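Local structure of pyridoxine 4-oxidase (Mesorhizobium loti, 4HA6) at residues A[434-437]-A[438-442]; A[391-394]-A[395-399]. The protein catalyses the FAD-dependent oxidation of pyridoxine at its 4-hydroxymethyl group as a member of the GMC oxidoreductase family. All coordinates share one frame; numbering follows the deposited sequence. Where two conformers were deposited one is given.

Interaction 1: A[434-437]-A[438-442]; sequences DDFI and ARSVI
Arg439 folds its side chain back over the preceding turn to reach the carboxylate of Asp435, NH1 lying 2.7 Å from OD2 in a salt bridge. The bend at chi3 (45°) turns the guanidinium toward that acid and also brings NH1 to 3.6 Å from Phe436 CA. OD2 is met from above the carboxylate plane, and it lies tilted out of the guanidinium plane, so the bond is short but not straight (140° at the hydrogen). Without the long side chain, as with an alanine here, the Asp435 carboxylate would probably lose its counter-charge and the backbone beside Phe436 would be less covered.

Ser440, the next residue and one turn on from Phe436, lies over a face of that ring, its CB near the rim and OG 3.9 Å from CE1. Ser440 OG sits close to two carbonyl oxygens, those of Phe436 and Ile437, and its single proton could serve either. This is the C-terminal end of helix 430-440, where the chain leaves helical geometry at Val441 and runs directly into strand 441-443 of the antiparallel sheet. Ile437 O accepts from two amides there: Val441 N at 2.9 Å, nearly in line with the carbonyl, and Ser440 N, which approaches from above the carbonyl plane. Upstream, Ala438 N bonds Asp434 O in the regular helical pattern.

On the buried side Ile437 CG2 meets Val441 CG1 at 3.8 Å, an apolar contact across the helix-to-strand junction. Phe360 of strand 355-362 packs against Phe436, Ile437 and Ser440, while Arg71 NH1 binds the carbonyl oxygens of Ala438 and Val441.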
loop_
_atom_site.group_PDB
_atom_site.type_symbol
_atom_site.label_atom_id
_atom_site.label_comp_id
_atom_site.label_asym_id
_atom_site.label_seq_id
_atom_site.Cartn_x
_atom_site.Cartn_y
_atom_site.Cartn_z
ATOM N N ASP A 434 6.474 -19.658 -16.568
ATOM C CA ASP A 434 6.179 -18.258 -16.847
ATOM C C ASP A 434 4.697 -18.101 -17.176
ATOM O O ASP A 434 4.068 -17.117 -16.776
ATOM C CB ASP A 434 7.027 -17.755 -18.022
ATOM C CG ASP A 434 8.457 -17.379 -17.615
ATOM O OD1 ASP A 434 8.833 -17.575 -16.433
ATOM O OD2 ASP A 434 9.212 -16.900 -18.494
ATOM N N ASP A 435 4.137 -19.075 -17.893
ATOM C CA ASP A 435 2.740 -18.988 -18.333
ATOM C C ASP A 435 1.794 -19.135 -17.149
ATOM O O ASP A 435 0.829 -18.378 -17.006
ATOM C CB ASP A 435 2.408 -20.046 -19.396
ATOM C CG ASP A 435 0.969 -19.929 -19.896
ATOM O OD1 ASP A 435 0.628 -18.890 -20.508
ATOM O OD2 ASP A 435 0.167 -20.860 -19.664
ATOM N N PHE A 436 2.069 -20.115 -16.297
ATOM C CA PHE A 436 1.289 -20.255 -15.081
ATOM C C PHE A 436 1.373 -18.995 -14.219
ATOM O O PHE A 436 0.351 -18.502 -13.716
ATOM C CB PHE A 436 1.754 -21.452 -14.271
ATOM C CG PHE A 436 1.093 -21.539 -12.935
ATOM C CD1 PHE A 436 1.748 -21.090 -11.796
ATOM C CD2 PHE A 436 -0.199 -22.041 -12.818
ATOM C CE1 PHE A 436 1.128 -21.150 -10.546
ATOM C CE2 PHE A 436 -0.824 -22.115 -11.577
ATOM C CZ PHE A 436 -0.158 -21.662 -10.438
ATOM N N ILE A 437 2.584 -18.476 -14.028
ATOM C CA ILE A 437 2.759 -17.273 -13.206
ATOM C C ILE A 437 1.963 -16.092 -13.789
ATOM O O ILE A 437 1.235 -15.409 -13.063
ATOM C CB ILE A 437 4.253 -16.932 -13.034
ATOM C CG1 ILE A 437 4.941 -18.011 -12.183
ATOM C CG2 ILE A 437 4.440 -15.558 -12.397
ATOM C CD1 ILE A 437 6.482 -17.942 -12.229
ATOM N N ALA A 438 2.074 -15.887 -15.103
ATOM C CA ALA A 438 1.381 -14.799 -15.802
ATOM C C ALA A 438 -0.149 -14.911 -15.666
ATOM O O ALA A 438 -0.863 -13.902 -15.601
ATOM C CB ALA A 438 1.789 -14.786 -17.284
ATOM N N ARG A 439 -0.640 -16.147 -15.633
ATOM C CA ARG A 439 -2.067 -16.404 -15.509
ATOM C C ARG A 439 -2.541 -16.255 -14.067
ATOM O O ARG A 439 -3.721 -15.934 -13.822
ATOM C CB ARG A 439 -2.395 -17.814 -16.030
ATOM C CG ARG A 439 -2.598 -17.907 -17.556
ATOM C CD ARG A 439 -2.304 -19.318 -18.110
ATOM N NE ARG A 439 -2.895 -20.395 -17.313
ATOM C CZ ARG A 439 -2.273 -21.532 -16.985
ATOM N NH1 ARG A 439 -1.024 -21.774 -17.374
ATOM N NH2 ARG A 439 -2.901 -22.443 -16.253
ATOM N N SER A 440 -1.630 -16.462 -13.115
ATOM C CA SER A 440 -1.999 -16.539 -11.694
ATOM C C SER A 440 -1.803 -15.248 -10.882
ATOM O O SER A 440 -2.477 -15.043 -9.851
ATOM C CB SER A 440 -1.230 -17.681 -11.019
ATOM O OG SER A 440 0.140 -17.355 -10.899
ATOM N N VAL A 441 -0.874 -14.387 -11.301
ATOM C CA VAL A 441 -0.574 -13.204 -10.489
ATOM C C VAL A 441 -1.776 -12.252 -10.346
ATOM O O VAL A 441 -2.525 -12.015 -11.308
ATOM C CB VAL A 441 0.673 -12.422 -10.997
ATOM C CG1 VAL A 441 1.971 -13.214 -10.732
ATOM C CG2 VAL A 441 0.545 -12.063 -12.478
ATOM N N ILE A 442 -1.950 -11.712 -9.142
ATOM C CA ILE A 442 -2.929 -10.649 -8.900
ATOM C C ILE A 442 -2.228 -9.514 -8.157
ATOM O O ILE A 442 -1.124 -9.722 -7.644
ATOM C CB ILE A 442 -4.096 -11.161 -8.039
ATOM C CG1 ILE A 442 -3.573 -11.813 -6.760
ATOM C CG2 ILE A 442 -4.968 -12.156 -8.822
ATOM C CD1 ILE A 442 -4.669 -12.446 -5.925
#

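Interaction 2: A[391-394]-A[395-399]; sequences TGRD and RERFR
Glu396 and Arg393 are joined by a water that accepts from Arg393 NH1 at 2.9 Å and donates to Glu396 OE1 at 2.5 Å. The same OE1 lies 3.1 Å from Arg397 NH1, well out of that guanidinium plane, so this salt bridge rests on charge alone; Arg400 holds the other oxygen, OE2. With CG anti to the backbone N (chi1 180°) and a bend at chi2, the Arg393 chain comes alongside Arg397, the two pointing the same way. Arg397 NH2 stands over one face of the Arg393 guanidinium, 3.0 Å from its NH2, with the two planes 44° apart. Glu396 probably offsets part of this like-charge approach, and Glu332 forms a long, weak ion pair with Arg397.

Thr391 is the N-cap of helix 392-409: its OG1 accepts from Asp394 N and also bonds Thr366 OG1, although the position of Thr391 OG1 is less certain. Asp394 turns its carboxylate to Ser367 and Thr366, fixing the helix start to the neighbouring loop. Along the first turns, Arg397 N reaches Arg393 O at 2.9 Å and 171°, the straightest of the four backbone bonds, while Phe398 N bonds Asp394 O.

Packing completes the turn. The aliphatic part of Arg395 passes the Thr391 carbonyl, CG to O 3.4 Å, and Asp394 O lies at the edge of the Phe398 ring, 3.7 Å from CD2. Asp394, Arg397 and Phe398 rest on Ile362 of strand 355-362, while Phe398 and Arg399 face helix 430-440 through Ile437, Ala430 and Met433.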
loop_
_atom_site.group_PDB
_atom_site.type_symbol
_atom_site.label_atom_id
_atom_site.label_comp_id
_atom_site.label_asym_id
_atom_site.label_seq_id
_atom_site.Cartn_x
_atom_site.Cartn_y
_atom_site.Cartn_z
ATOM N N THR A 391 10.018 -6.930 -17.069
ATOM C CA THR A 391 11.461 -7.068 -17.065
ATOM C C THR A 391 11.853 -8.533 -16.930
ATOM O O THR A 391 11.087 -9.350 -16.394
ATOM C CB THR A 391 12.093 -6.253 -15.921
ATOM O OG1 THR A 391 11.615 -6.740 -14.647
ATOM C CG2 THR A 391 11.745 -4.775 -16.079
ATOM N N GLY A 392 13.041 -8.878 -17.409
ATOM C CA GLY A 392 13.513 -10.251 -17.268
ATOM C C GLY A 392 13.805 -10.613 -15.829
ATOM O O GLY A 392 13.612 -11.765 -15.405
ATOM N N ARG A 393 14.262 -9.618 -15.068
ATOM C CA ARG A 393 14.542 -9.789 -13.647
ATOM C C ARG A 393 13.261 -10.144 -12.882
ATOM O O ARG A 393 13.239 -11.117 -12.102
ATOM C CB ARG A 393 15.186 -8.509 -13.091
ATOM C CG ARG A 393 15.535 -8.535 -11.597
ATOM C CD ARG A 393 16.548 -9.626 -11.279
ATOM N NE ARG A 393 17.411 -9.292 -10.148
ATOM C CZ ARG A 393 18.626 -9.805 -9.976
ATOM N NH1 ARG A 393 19.107 -10.666 -10.868
ATOM N NH2 ARG A 393 19.360 -9.463 -8.924
ATOM N N ASP A 394 12.190 -9.383 -13.124
ATOM C CA ASP A 394 10.898 -9.641 -12.462
ATOM C C ASP A 394 10.386 -11.049 -12.781
ATOM O O ASP A 394 9.832 -11.728 -11.922
ATOM C CB ASP A 394 9.838 -8.617 -12.899
ATOM C CG ASP A 394 10.040 -7.249 -12.268
ATOM O OD1 ASP A 394 11.027 -7.071 -11.518
ATOM O OD2 ASP A 394 9.220 -6.338 -12.538
ATOM N N ARG A 395 10.556 -11.474 -14.033
ATOM C CA ARG A 395 10.075 -12.785 -14.448
ATOM C C ARG A 395 10.929 -13.898 -13.843
ATOM O O ARG A 395 10.403 -14.919 -13.390
ATOM C CB ARG A 395 10.030 -12.884 -15.983
ATOM C CG ARG A 395 8.934 -12.013 -16.622
ATOM C CD ARG A 395 8.976 -12.031 -18.160
ATOM N NE ARG A 395 8.983 -13.389 -18.706
ATOM C CZ ARG A 395 8.348 -13.760 -19.813
ATOM N NH1 ARG A 395 7.633 -12.880 -20.504
ATOM N NH2 ARG A 395 8.423 -15.014 -20.228
ATOM N N GLU A 396 12.245 -13.688 -13.825
ATOM C CA GLU A 396 13.186 -14.683 -13.297
ATOM C C GLU A 396 12.988 -14.876 -11.791
ATOM O O GLU A 396 12.874 -16.021 -11.314
ATOM C CB GLU A 396 14.636 -14.280 -13.625
ATOM C CG GLU A 396 15.729 -15.314 -13.243
ATOM C CD GLU A 396 16.117 -15.269 -11.758
ATOM O OE1 GLU A 396 15.921 -14.207 -11.120
ATOM O OE2 GLU A 396 16.627 -16.292 -11.227
ATOM N N ARG A 397 12.931 -13.761 -11.059
ATOM C CA ARG A 397 12.668 -13.770 -9.619
ATOM C C ARG A 397 11.336 -14.454 -9.237
ATOM O O ARG A 397 11.262 -15.127 -8.203
ATOM C CB ARG A 397 12.689 -12.339 -9.064
ATOM C CG ARG A 397 14.067 -11.725 -8.952
ATOM C CD ARG A 397 14.781 -12.291 -7.730
ATOM N NE ARG A 397 16.158 -11.817 -7.599
ATOM C CZ ARG A 397 17.231 -12.566 -7.851
ATOM N NH1 ARG A 397 17.092 -13.831 -8.257
ATOM N NH2 ARG A 397 18.441 -12.048 -7.694
ATOM N N PHE A 398 10.290 -14.271 -10.048
ATOM C CA PHE A 398 8.996 -14.918 -9.779
ATOM C C PHE A 398 9.070 -16.440 -9.944
ATOM O O PHE A 398 8.315 -17.167 -9.295
ATOM C CB PHE A 398 7.903 -14.370 -10.699
ATOM C CG PHE A 398 6.785 -13.662 -9.967
ATOM C CD1 PHE A 398 5.896 -14.372 -9.169
ATOM C CD2 PHE A 398 6.617 -12.291 -10.098
ATOM C CE1 PHE A 398 4.850 -13.704 -8.488
ATOM C CE2 PHE A 398 5.587 -11.619 -9.427
ATOM C CZ PHE A 398 4.703 -12.329 -8.624
ATOM N N ARG A 399 9.951 -16.917 -10.829
ATOM C CA ARG A 399 10.256 -18.350 -10.897
ATOM C C ARG A 399 10.872 -18.789 -9.571
ATOM O O ARG A 399 10.511 -19.837 -9.023
ATOM C CB ARG A 399 11.237 -18.671 -12.032
ATOM C CG ARG A 399 10.655 -18.535 -13.429
ATOM C CD ARG A 399 11.673 -18.943 -14.490
ATOM N NE ARG A 399 11.398 -18.213 -15.726
ATOM C CZ ARG A 399 12.333 -17.742 -16.545
ATOM N NH1 ARG A 399 13.629 -17.934 -16.283
ATOM N NH2 ARG A 399 11.968 -17.095 -17.640
HETATM O O HOH W 1 17.284 -12.442 -12.292
#

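How the interactions relate
From the N terminus the chain first meets interaction 2, at the start of helix 392-409, and then, after that helix and strand 418-421, interaction 1 at the end of helix 430-440. Each is a local contact within a continuous stretch, so neither closes a long loop; they follow in series and neither nest nor cross. The centres of interaction 1 and interaction 2 are about 12 Å apart, and the two touch directly. Asp434 bridges the two helices, its OD2 lying 2.7 Å from Arg395 NH2 and its OD1 2.7 Å from Arg399 NE. Beside this charged link, Val441 CG1 packs on Phe398 CZ at 3.6 Å, joining helix 392-409 to the junction with strand 441-443.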